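PDB 4Z0C: toll-like receptor 13, which senses bacterial infection in the mouse by binding single-stranded 23S ribosomal RNA and signals through MYD88 and TRAF6 to activate NF-kappa-B. Local coordinates for residues F367-L378 against N392-A401. Sequence-based numbering, arbitrary orientation.
With NAG (2-acetamido-2-deoxy-beta-D-glucopyranose), chain Q.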
ATOM      1  N   PHE A 367     -17.883  26.428   3.928  1.00 26.53           N
ATOM      2  CA  PHE A 367     -17.775  27.814   4.324  1.00 29.89           C
ATOM      3  C   PHE A 367     -18.645  28.592   3.370  1.00 34.40           C
ATOM      4  O   PHE A 367     -18.697  28.280   2.180  1.00 24.47           O
ATOM      5  CB  PHE A 367     -16.339  28.311   4.190  1.00 32.37           C
ATOM      6  CG  PHE A 367     -15.362  27.550   5.025  1.00 33.34           C
ATOM      7  CD1 PHE A 367     -15.160  27.889   6.350  1.00 26.80           C
ATOM      8  CD2 PHE A 367     -14.653  26.494   4.493  1.00 28.04           C
ATOM      9  CE1 PHE A 367     -14.270  27.191   7.131  1.00 27.19           C
ATOM     10  CE2 PHE A 367     -13.756  25.793   5.272  1.00 31.95           C
ATOM     11  CZ  PHE A 367     -13.565  26.148   6.596  1.00 28.87           C
ATOM     12  N   PRO A 368     -19.336  29.614   3.885  1.00 38.42           N
ATOM     13  CA  PRO A 368     -20.197  30.434   3.032  1.00 37.04           C
ATOM     14  C   PRO A 368     -19.402  31.374   2.142  1.00 36.56           C
ATOM     15  O   PRO A 368     -18.216  31.614   2.387  1.00 37.97           O
ATOM     16  CB  PRO A 368     -21.035  31.223   4.045  1.00 35.02           C
ATOM     17  CG  PRO A 368     -20.212  31.260   5.269  1.00 35.17           C
ATOM     18  CD  PRO A 368     -19.453  29.964   5.306  1.00 28.73           C
ATOM     19  N   ASP A 369     -20.080  31.908   1.129  1.00 32.35           N
ATOM     20  CA  ASP A 369     -19.508  32.865   0.190  1.00 32.82           C
ATOM     21  C   ASP A 369     -18.886  34.054   0.917  1.00 35.07           C
ATOM     22  O   ASP A 369     -19.459  34.577   1.870  1.00 28.10           O
ATOM     23  CB  ASP A 369     -20.590  33.367  -0.763  1.00 38.83           C
ATOM     24  CG  ASP A 369     -21.255  32.246  -1.530  1.00 55.54           C
ATOM     25  OD1 ASP A 369     -20.665  31.141  -1.595  1.00 55.69           O
ATOM     26  OD2 ASP A 369     -22.377  32.461  -2.040  1.00 59.54           O
ATOM     27  N   PHE A 370     -17.708  34.455   0.449  1.00 37.40           N
ATOM     28  CA  PHE A 370     -16.964  35.605   0.970  1.00 37.44           C
ATOM     29  C   PHE A 370     -16.522  35.496   2.430  1.00 34.12           C
ATOM     30  O   PHE A 370     -16.092  36.480   3.002  1.00 36.88           O
ATOM     31  CB  PHE A 370     -17.736  36.905   0.721  1.00 35.71           C
ATOM     32  CG  PHE A 370     -18.290  37.012  -0.667  1.00 35.34           C
ATOM     33  CD1 PHE A 370     -17.484  37.413  -1.714  1.00 34.35           C
ATOM     34  CD2 PHE A 370     -19.610  36.669  -0.933  1.00 40.21           C
ATOM     35  CE1 PHE A 370     -17.989  37.496  -3.010  1.00 44.00           C
ATOM     36  CE2 PHE A 370     -20.128  36.745  -2.229  1.00 40.86           C
ATOM     37  CZ  PHE A 370     -19.319  37.160  -3.269  1.00 42.08           C
ATOM     38  N   ALA A 371     -16.582  34.299   3.009  1.00 30.65           N
ATOM     39  CA  ALA A 371     -16.196  34.092   4.409  1.00 29.76           C
ATOM     40  C   ALA A 371     -14.817  34.634   4.743  1.00 37.87           C
ATOM     41  O   ALA A 371     -14.635  35.258   5.786  1.00 41.11           O
ATOM     42  CB  ALA A 371     -16.277  32.618   4.785  1.00 32.68           C
ATOM     43  N   PHE A 372     -13.839  34.371   3.880  1.00 35.34           N
ATOM     44  CA  PHE A 372     -12.475  34.803   4.158  1.00 36.70           C
ATOM     45  C   PHE A 372     -12.127  36.154   3.523  1.00 44.42           C
ATOM     46  O   PHE A 372     -11.050  36.702   3.766  1.00 48.84           O
ATOM     47  CB  PHE A 372     -11.473  33.729   3.711  1.00 31.20           C
ATOM     48  CG  PHE A 372     -11.595  32.444   4.472  1.00 28.57           C
ATOM     49  CD1 PHE A 372     -10.971  32.291   5.695  1.00 28.33           C
ATOM     50  CD2 PHE A 372     -12.344  31.394   3.969  1.00 24.68           C
ATOM     51  CE1 PHE A 372     -11.091  31.112   6.406  1.00 34.82           C
ATOM     52  CE2 PHE A 372     -12.474  30.219   4.679  1.00 27.24           C
ATOM     53  CZ  PHE A 372     -11.850  30.072   5.893  1.00 29.21           C
ATOM     54  N   SER A 373     -13.062  36.716   2.766  1.00 42.74           N
ATOM     55  CA  SER A 373     -12.796  37.919   1.975  1.00 41.29           C
ATOM     56  C   SER A 373     -12.244  39.175   2.694  1.00 38.66           C
ATOM     57  O   SER A 373     -11.476  39.933   2.088  1.00 32.90           O
ATOM     58  CB  SER A 373     -14.021  38.279   1.144  1.00 45.04           C
ATOM     59  OG  SER A 373     -14.311  37.251   0.222  1.00 48.52           O
ATOM     60  N   PRO A 374     -12.626  39.412   3.968  1.00 34.90           N
ATOM     61  CA  PRO A 374     -12.010  40.585   4.599  1.00 37.10           C
ATOM     62  C   PRO A 374     -10.499  40.423   4.806  1.00 41.83           C
ATOM     63  O   PRO A 374      -9.788  41.422   4.926  1.00 36.20           O
ATOM     64  CB  PRO A 374     -12.704  40.660   5.965  1.00 37.24           C
ATOM     65  CG  PRO A 374     -13.919  39.830   5.842  1.00 33.75           C
ATOM     66  CD  PRO A 374     -13.571  38.749   4.881  1.00 29.67           C
ATOM     67  N   LEU A 375     -10.014  39.184   4.845  1.00 37.67           N
ATOM     68  CA  LEU A 375      -8.623  38.953   5.210  1.00 30.13           C
ATOM     69  C   LEU A 375      -7.689  39.177   4.026  1.00 30.03           C
ATOM     70  O   LEU A 375      -6.999  38.263   3.577  1.00 34.32           O
ATOM     71  CB  LEU A 375      -8.444  37.564   5.826  1.00 27.02           C
ATOM     72  CG  LEU A 375      -9.491  37.164   6.879  1.00 34.23           C
ATOM     73  CD1 LEU A 375      -9.219  35.761   7.433  1.00 27.14           C
ATOM     74  CD2 LEU A 375      -9.641  38.199   8.020  1.00 26.48           C
ATOM     75  N   LYS A 376      -7.620  40.422   3.569  1.00 31.23           N
ATOM     76  CA  LYS A 376      -6.928  40.751   2.330  1.00 42.17           C
ATOM     77  C   LYS A 376      -5.419  40.625   2.457  1.00 50.10           C
ATOM     78  O   LYS A 376      -4.708  40.680   1.460  1.00 61.70           O
ATOM     79  CB  LYS A 376      -7.281  42.173   1.897  1.00 48.91           C
ATOM     80  CG  LYS A 376      -8.783  42.400   1.677  1.00 61.99           C
ATOM     81  CD  LYS A 376      -9.113  42.569   0.201  1.00 66.89           C
ATOM     82  CE  LYS A 376     -10.048  43.756  -0.041  1.00 66.39           C
ATOM     83  NZ  LYS A 376     -11.407  43.562   0.534  1.00 65.25           N
ATOM     84  N   HIS A 377      -4.929  40.436   3.677  1.00 46.18           N
ATOM     85  CA  HIS A 377      -3.496  40.295   3.904  1.00 46.19           C
ATOM     86  C   HIS A 377      -3.058  38.897   4.348  1.00 41.87           C
ATOM     87  O   HIS A 377      -1.874  38.672   4.608  1.00 41.90           O
ATOM     88  CB  HIS A 377      -3.026  41.359   4.896  1.00 51.83           C
ATOM     89  CG  HIS A 377      -2.692  42.671   4.254  1.00 61.21           C
ATOM     90  ND1 HIS A 377      -3.501  43.781   4.367  1.00 62.28           N
ATOM     91  CD2 HIS A 377      -1.628  43.055   3.509  1.00 65.19           C
ATOM     92  CE1 HIS A 377      -2.956  44.787   3.708  1.00 67.71           C
ATOM     93  NE2 HIS A 377      -1.819  44.374   3.180  1.00 64.89           N
ATOM     94  N   LEU A 378      -4.012  37.970   4.441  1.00 39.92           N
ATOM     95  CA  LEU A 378      -3.735  36.590   4.856  1.00 33.17           C
ATOM     96  C   LEU A 378      -2.652  35.943   3.972  1.00 29.08           C
ATOM     97  O   LEU A 378      -2.721  36.022   2.747  1.00 29.86           O
ATOM     98  CB  LEU A 378      -5.025  35.753   4.824  1.00 28.43           C
ATOM     99  CG  LEU A 378      -5.128  34.495   5.698  1.00 23.97           C
ATOM    100  CD1 LEU A 378      -5.042  34.851   7.173  1.00 25.66           C
ATOM    101  CD2 LEU A 378      -6.400  33.705   5.413  1.00 19.10           C
ATOM    102  N   ASN A 392     -15.999  25.339  -1.631  1.00 54.38           N
ATOM    103  CA  ASN A 392     -16.818  26.460  -2.082  1.00 51.43           C
ATOM    104  C   ASN A 392     -15.917  27.595  -2.506  1.00 46.99           C
ATOM    105  O   ASN A 392     -15.449  28.355  -1.659  1.00 44.79           O
ATOM    106  CB  ASN A 392     -17.772  26.965  -0.996  1.00 48.39           C
ATOM    107  CG  ASN A 392     -18.528  28.227  -1.432  1.00 44.04           C
ATOM    108  OD1 ASN A 392     -18.670  28.496  -2.636  1.00 45.96           O
ATOM    109  ND2 ASN A 392     -18.971  29.029  -0.459  1.00 31.20           N
ATOM    110  N   ASN A 393     -15.714  27.722  -3.815  1.00 44.19           N
ATOM    111  CA  ASN A 393     -14.746  28.660  -4.388  1.00 47.76           C
ATOM    112  C   ASN A 393     -14.915  30.115  -3.944  1.00 49.36           C
ATOM    113  O   ASN A 393     -13.934  30.861  -3.827  1.00 50.25           O
ATOM    114  CB  ASN A 393     -14.792  28.561  -5.905  1.00 49.23           C
ATOM    115  CG  ASN A 393     -14.735  27.126  -6.383  1.00 55.32           C
ATOM    116  OD1 ASN A 393     -14.257  26.240  -5.666  1.00 59.15           O
ATOM    117  ND2 ASN A 393     -15.234  26.881  -7.591  1.00 51.73           N
ATOM    118  N   LEU A 394     -16.165  30.502  -3.693  1.00 46.29           N
ATOM    119  CA  LEU A 394     -16.496  31.874  -3.312  1.00 48.81           C
ATOM    120  C   LEU A 394     -16.136  32.240  -1.873  1.00 42.61           C
ATOM    121  O   LEU A 394     -16.107  33.420  -1.528  1.00 42.13           O
ATOM    122  CB  LEU A 394     -17.978  32.176  -3.569  1.00 46.68           C
ATOM    123  CG  LEU A 394     -18.392  32.369  -5.024  1.00 45.60           C
ATOM    124  CD1 LEU A 394     -19.868  32.668  -5.071  1.00 52.51           C
ATOM    125  CD2 LEU A 394     -17.602  33.506  -5.654  1.00 42.25           C
ATOM    126  N   ALA A 395     -15.871  31.240  -1.036  1.00 35.82           N
ATOM    127  CA  ALA A 395     -15.438  31.510   0.332  1.00 34.02           C
ATOM    128  C   ALA A 395     -14.045  32.141   0.371  1.00 34.60           C
ATOM    129  O   ALA A 395     -13.687  32.814   1.336  1.00 44.62           O
ATOM    130  CB  ALA A 395     -15.473  30.245   1.174  1.00 28.68           C
ATOM    131  N   PHE A 396     -13.264  31.941  -0.686  1.00 37.21           N
ATOM    132  CA  PHE A 396     -11.883  32.405  -0.692  1.00 41.49           C
ATOM    133  C   PHE A 396     -11.681  33.590  -1.632  1.00 41.04           C
ATOM    134  O   PHE A 396     -10.554  33.977  -1.938  1.00 44.50           O
ATOM    135  CB  PHE A 396     -10.935  31.260  -1.069  1.00 40.64           C
ATOM    136  CG  PHE A 396     -11.123  30.022  -0.235  1.00 39.91           C
ATOM    137  CD1 PHE A 396     -10.688  29.982   1.075  1.00 36.11           C
ATOM    138  CD2 PHE A 396     -11.716  28.896  -0.770  1.00 43.67           C
ATOM    139  CE1 PHE A 396     -10.854  28.850   1.845  1.00 37.66           C
ATOM    140  CE2 PHE A 396     -11.878  27.761  -0.006  1.00 46.16           C
ATOM    141  CZ  PHE A 396     -11.446  27.740   1.306  1.00 40.88           C
ATOM    142  N   SER A 397     -12.789  34.170  -2.065  1.00 40.07           N
ATOM    143  CA  SER A 397     -12.767  35.311  -2.966  1.00 43.28           C
ATOM    144  C   SER A 397     -11.923  36.463  -2.419  1.00 47.67           C
ATOM    145  O   SER A 397     -12.165  36.958  -1.313  1.00 39.22           O
ATOM    146  CB  SER A 397     -14.195  35.777  -3.243  1.00 48.30           C
ATOM    147  OG  SER A 397     -14.215  36.718  -4.296  1.00 55.90           O
ATOM    148  N   GLY A 398     -10.909  36.857  -3.184  1.00 53.38           N
ATOM    149  CA  GLY A 398     -10.104  38.021  -2.854  1.00 46.80           C
ATOM    150  C   GLY A 398      -8.927  37.800  -1.917  1.00 45.85           C
ATOM    151  O   GLY A 398      -8.342  38.766  -1.416  1.00 42.71           O
ATOM    152  N   LEU A 399      -8.575  36.542  -1.664  1.00 43.57           N
ATOM    153  CA  LEU A 399      -7.369  36.245  -0.890  1.00 36.22           C
ATOM    154  C   LEU A 399      -6.105  36.296  -1.749  1.00 41.87           C
ATOM    155  O   LEU A 399      -5.368  35.315  -1.832  1.00 34.28           O
ATOM    156  CB  LEU A 399      -7.464  34.879  -0.210  1.00 34.73           C
ATOM    157  CG  LEU A 399      -8.459  34.749   0.937  1.00 33.15           C
ATOM    158  CD1 LEU A 399      -8.420  33.352   1.527  1.00 31.03           C
ATOM    159  CD2 LEU A 399      -8.162  35.787   1.997  1.00 31.46           C
ATOM    160  N   PHE A 400      -5.837  37.450  -2.351  1.00 43.65           N
ATOM    161  CA  PHE A 400      -4.757  37.575  -3.321  1.00 38.08           C
ATOM    162  C   PHE A 400      -3.357  37.546  -2.695  1.00 40.23           C
ATOM    163  O   PHE A 400      -2.353  37.428  -3.407  1.00 44.95           O
ATOM    164  CB  PHE A 400      -4.958  38.850  -4.135  1.00 35.19           C
ATOM    165  CG  PHE A 400      -6.256  38.879  -4.891  1.00 45.23           C
ATOM    166  CD1 PHE A 400      -6.786  37.709  -5.433  1.00 44.02           C
ATOM    167  CD2 PHE A 400      -6.975  40.061  -5.021  1.00 49.41           C
ATOM    168  CE1 PHE A 400      -7.995  37.723  -6.123  1.00 42.30           C
ATOM    169  CE2 PHE A 400      -8.185  40.085  -5.705  1.00 50.73           C
ATOM    170  CZ  PHE A 400      -8.696  38.914  -6.259  1.00 50.13           C
ATOM    171  N   ALA A 401      -3.274  37.619  -1.370  1.00 36.74           N
ATOM    172  CA  ALA A 401      -1.954  37.612  -0.731  1.00 39.42           C
ATOM    173  C   ALA A 401      -1.510  36.228  -0.263  1.00 38.84           C
ATOM    174  O   ALA A 401      -0.373  36.060   0.193  1.00 39.19           O
ATOM    175  CB  ALA A 401      -1.914  38.603   0.436  1.00 32.17           C
TER
HETATM  176  C1  NAG Q 911     -19.871  39.280   3.852  1.00 54.85           C
HETATM  177  C2  NAG Q 911     -19.360  40.016   2.601  1.00 54.12           C
HETATM  178  C3  NAG Q 911     -20.495  40.342   1.617  1.00 53.28           C
HETATM  179  C4  NAG Q 911     -21.375  39.112   1.392  1.00 54.99           C
HETATM  180  C5  NAG Q 911     -21.843  38.609   2.753  1.00 57.63           C
HETATM  181  C6  NAG Q 911     -22.891  37.499   2.701  1.00 54.22           C
HETATM  182  C7  NAG Q 911     -17.358  41.482   2.663  1.00 51.53           C
HETATM  183  C8  NAG Q 911     -16.913  42.902   2.875  1.00 46.81           C
HETATM  184  N2  NAG Q 911     -18.637  41.224   2.974  1.00 52.58           N
HETATM  185  O3  NAG Q 911     -19.969  40.809   0.390  1.00 46.81           O
HETATM  186  O4  NAG Q 911     -22.464  39.403   0.548  1.00 56.75           O
HETATM  187  O5  NAG Q 911     -20.688  38.188   3.459  1.00 63.31           O
HETATM  188  O6  NAG Q 911     -22.309  36.259   2.362  1.00 57.16           O
HETATM  189  O7  NAG Q 911     -16.565  40.631   2.238  1.00 49.29           O
HETATM  190  O   HOH W   1      -4.679  37.139   1.029  1.00 31.57           O
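Asn392 ND2 spends both its N-H groups on acceptors lying close to the amide plane: one gives a nearly straight bond to Phe367 O (2.8 Å, 176°), the other reaches Asp369 OD1 at 2.9 Å, and together they fix the rotation of the amide. CG of Asn392 stands anti to its backbone N (chi1 174°), which carries the amide across to the neighbouring loop. Backbone bonds continue the junction, from Phe370 N to Leu394 O and from Phe372 N to Ala395 O. Next along, Ser373 OG donates to Ser397 O (2.7 Å). On the inner side the Phe372 and Phe396 rings lie side by side, their planes only 10° apart but slid until they barely overlap, with CE2 of Phe372 3.5 Å from CE1 of Phe396. Leu399 fits beside them, its CD1 against Phe372 CB and its CD2 near Leu375 O, while Leu381 of strand 380-382 touches both phenylalanine side chains. At the far end one water links Leu378 O to Ala401 N. Equivalent loops of successive turns, stacked through backbone bonds with a phenylalanine from each turned inward, form the phenylalanine spine characteristic of the convex side of Toll-like receptor leucine-rich-repeat solenoids.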